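Local coordinates for endo-alpha-mannosidase (Bacteroides thetaiotaomicron, PDB 4ACY), which hydrolyses internal alpha-mannosidic linkages of glycans as a retaining endo-acting glycosidase of family GH99, at residues A[248-253]-A[332-337]. Residues are numbered along the deposited sequence; the frame is centred on the assembly and turned at random.
Sequences YFAATG and EGTQIE
Apolar contact between segments 248-253 and 332-337 is confined to two methyl groups: Ala250 CB meets Thr334 CG2 at 3.5 Å. The threonine side chain is turned with CG2 anti to its carbonyl carbon, which places the methyl against the alanine and leaves OG1 (chi1 58°) to the polar side of the junction.

That polar side is organised by one water. It lies 3.0 Å from Tyr248 OH and 2.9 Å from Thr334 OG1, and it donates a short hydrogen bond of 2.6 Å to Glu332 OE1. Direct approach between the phenol and the carboxylate stops at 4.0 Å, from Tyr248 OH to Glu332 OE1, with the carboxylate oxygen at the ring edge and the two planes 52° apart. The water thus fills the gap and ties both loops together through three side chains. Each has a second polar partner: Tyr248 OH bonds Tyr47 OH, Thr334 OG1 bonds Ser326 OG, and Glu332 OE2 forms a salt bridge with Arg291.

Both segments belong to loops of the parallel eight-stranded barrel: 248-253 lies between strand 244-246 and helix 263-272, while segment 332-337 lies between strand 322-324 and helix 359-376. The junction therefore links the loops that follow the sixth and eighth strands, at the C-terminal end of the barrel, where TIM-barrel enzymes carry their active sites.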
ATOM      1  N   TYR A 248       7.524   1.758   2.073  1.00 14.04           N
ATOM      2  CA  TYR A 248       6.728   0.586   1.705  1.00 13.90           C
ATOM      3  C   TYR A 248       6.905  -0.698   2.537  1.00 13.99           C
ATOM      4  O   TYR A 248       5.965  -1.152   3.190  1.00 13.63           O
ATOM      5  CB  TYR A 248       6.741   0.252   0.194  1.00 13.65           C
ATOM      6  CG  TYR A 248       5.709  -0.807  -0.052  1.00 13.32           C
ATOM      7  CD1 TYR A 248       4.355  -0.478  -0.048  1.00 13.38           C
ATOM      8  CD2 TYR A 248       6.070  -2.160  -0.151  1.00 13.33           C
ATOM      9  CE1 TYR A 248       3.373  -1.459  -0.184  1.00 13.69           C
ATOM     10  CE2 TYR A 248       5.080  -3.162  -0.289  1.00 13.69           C
ATOM     11  CZ  TYR A 248       3.743  -2.793  -0.308  1.00 13.61           C
ATOM     12  OH  TYR A 248       2.750  -3.750  -0.454  1.00 14.18           O
ATOM     13  N   PHE A 249       8.091  -1.303   2.464  1.00 14.32           N
ATOM     14  CA  PHE A 249       8.263  -2.684   2.931  1.00 14.58           C
ATOM     15  C   PHE A 249       7.933  -2.865   4.407  1.00 14.54           C
ATOM     16  O   PHE A 249       8.443  -2.144   5.244  1.00 14.74           O
ATOM     17  CB  PHE A 249       9.674  -3.171   2.598  1.00 14.76           C
ATOM     18  CG  PHE A 249       9.979  -3.068   1.144  1.00 15.10           C
ATOM     19  CD1 PHE A 249       9.364  -3.939   0.239  1.00 15.25           C
ATOM     20  CD2 PHE A 249      10.821  -2.071   0.664  1.00 15.49           C
ATOM     21  CE1 PHE A 249       9.600  -3.834  -1.134  1.00 15.81           C
ATOM     22  CE2 PHE A 249      11.072  -1.954  -0.709  1.00 15.80           C
ATOM     23  CZ  PHE A 249      10.462  -2.837  -1.608  1.00 15.70           C
ATOM     24  N   ALA A 250       7.063  -3.829   4.706  1.00 14.44           N
ATOM     25  CA  ALA A 250       6.589  -4.006   6.079  1.00 15.24           C
ATOM     26  C   ALA A 250       7.592  -4.759   6.933  1.00 15.54           C
ATOM     27  O   ALA A 250       7.468  -4.770   8.159  1.00 16.69           O
ATOM     28  CB  ALA A 250       5.279  -4.733   6.091  1.00 15.00           C
ATOM     29  N   ALA A 251       8.548  -5.430   6.285  1.00 15.64           N
ATOM     30  CA  ALA A 251       9.525  -6.246   7.018  1.00 15.78           C
ATOM     31  C   ALA A 251      10.707  -5.382   7.442  1.00 15.88           C
ATOM     32  O   ALA A 251      11.432  -4.843   6.595  1.00 15.42           O
ATOM     33  CB  ALA A 251       9.987  -7.401   6.181  1.00 15.49           C
ATOM     34  N   THR A 252      10.875  -5.233   8.759  1.00 16.15           N
ATOM     35  CA  THR A 252      11.934  -4.383   9.299  1.00 16.27           C
ATOM     36  C   THR A 252      13.279  -4.866   8.764  1.00 16.88           C
ATOM     37  O   THR A 252      13.568  -6.067   8.789  1.00 17.16           O
ATOM     38  CB  THR A 252      11.947  -4.364  10.843  1.00 16.83           C
ATOM     39  OG1 THR A 252      11.920  -5.707  11.331  1.00 16.99           O
ATOM     40  CG2 THR A 252      10.741  -3.625  11.374  1.00 17.29           C
ATOM     41  N   GLY A 253      14.062  -3.929   8.232  1.00 16.54           N
ATOM     42  CA  GLY A 253      15.417  -4.214   7.762  1.00 16.65           C
ATOM     43  C   GLY A 253      15.509  -4.790   6.367  1.00 16.61           C
ATOM     44  O   GLY A 253      16.610  -4.995   5.865  1.00 16.93           O
ATOM     45  N   GLU A 332       1.652 -11.316   0.811  1.00 13.54           N
ATOM     46  CA  GLU A 332       2.852 -10.984   1.568  1.00 13.14           C
ATOM     47  C   GLU A 332       2.646 -10.999   3.079  1.00 13.24           C
ATOM     48  O   GLU A 332       3.564 -10.702   3.838  1.00 12.60           O
ATOM     49  CB  GLU A 332       3.415  -9.638   1.108  1.00 13.64           C
ATOM     50  CG  GLU A 332       3.910  -9.731  -0.333  1.00 13.84           C
ATOM     51  CD  GLU A 332       4.640  -8.507  -0.809  1.00 14.47           C
ATOM     52  OE1 GLU A 332       4.424  -7.400  -0.252  1.00 15.10           O
ATOM     53  OE2 GLU A 332       5.400  -8.643  -1.805  1.00 14.40           O
ATOM     54  N   GLY A 333       1.448 -11.389   3.500  1.00 12.99           N
ATOM     55  CA  GLY A 333       1.189 -11.596   4.929  1.00 13.30           C
ATOM     56  C   GLY A 333       1.289 -10.308   5.718  1.00 13.43           C
ATOM     57  O   GLY A 333       1.605 -10.317   6.911  1.00 14.25           O
ATOM     58  N   THR A 334       1.054  -9.188   5.044  1.00 13.08           N
ATOM     59  CA  THR A 334       1.156  -7.892   5.706  1.00 13.34           C
ATOM     60  C   THR A 334      -0.207  -7.293   6.039  1.00 13.50           C
ATOM     61  O   THR A 334      -0.257  -6.184   6.549  1.00 13.55           O
ATOM     62  CB  THR A 334       1.947  -6.875   4.848  1.00 13.03           C
ATOM     63  OG1 THR A 334       1.303  -6.726   3.581  1.00 13.33           O
ATOM     64  CG2 THR A 334       3.388  -7.350   4.646  1.00 12.89           C
ATOM     65  N   GLN A 335      -1.292  -8.030   5.769  1.00 13.97           N
ATOM     66  CA  GLN A 335      -2.653  -7.483   5.849  1.00 13.85           C
ATOM     67  C   GLN A 335      -3.085  -7.164   7.282  1.00 14.31           C
ATOM     68  O   GLN A 335      -2.746  -7.900   8.211  1.00 14.98           O
ATOM     69  CB  GLN A 335      -3.665  -8.415   5.154  1.00 13.59           C
ATOM     70  CG  GLN A 335      -4.066  -9.686   5.915  1.00 13.36           C
ATOM     71  CD  GLN A 335      -2.927 -10.700   6.140  1.00 13.29           C
ATOM     72  OE1 GLN A 335      -1.993 -10.827   5.329  1.00 13.55           O
ATOM     73  NE2 GLN A 335      -3.016 -11.431   7.230  1.00 13.34           N
ATOM     74  N   ILE A 336      -3.797  -6.054   7.452  1.00 13.98           N
ATOM     75  CA  ILE A 336      -4.485  -5.832   8.736  1.00 14.28           C
ATOM     76  C   ILE A 336      -5.920  -6.322   8.624  1.00 14.38           C
ATOM     77  O   ILE A 336      -6.616  -6.443   9.651  1.00 14.49           O
ATOM     78  CB  ILE A 336      -4.394  -4.363   9.233  1.00 14.15           C
ATOM     79  CG1 ILE A 336      -5.053  -3.410   8.225  1.00 14.51           C
ATOM     80  CG2 ILE A 336      -2.918  -3.964   9.554  1.00 14.27           C
ATOM     81  CD1 ILE A 336      -5.225  -1.997   8.792  1.00 14.95           C
ATOM     82  N   GLU A 337      -6.339  -6.638   7.397  1.00 14.48           N
ATOM     83  CA  GLU A 337      -7.671  -7.199   7.127  1.00 14.65           C
ATOM     84  C   GLU A 337      -7.907  -8.458   7.974  1.00 15.04           C
ATOM     85  O   GLU A 337      -6.978  -9.260   8.192  1.00 14.89           O
ATOM     86  CB  GLU A 337      -7.875  -7.490   5.642  1.00 14.68           C
ATOM     87  CG  GLU A 337      -9.322  -7.872   5.328  1.00 14.64           C
ATOM     88  CD  GLU A 337      -9.603  -8.161   3.896  1.00 15.30           C
ATOM     89  OE1 GLU A 337      -8.704  -8.003   3.028  1.00 15.21           O
ATOM     90  OE2 GLU A 337     -10.761  -8.552   3.622  1.00 15.02           O
TER
HETATM   91  O   HOH W   1       3.086  -5.945   1.490  1.00 11.93           O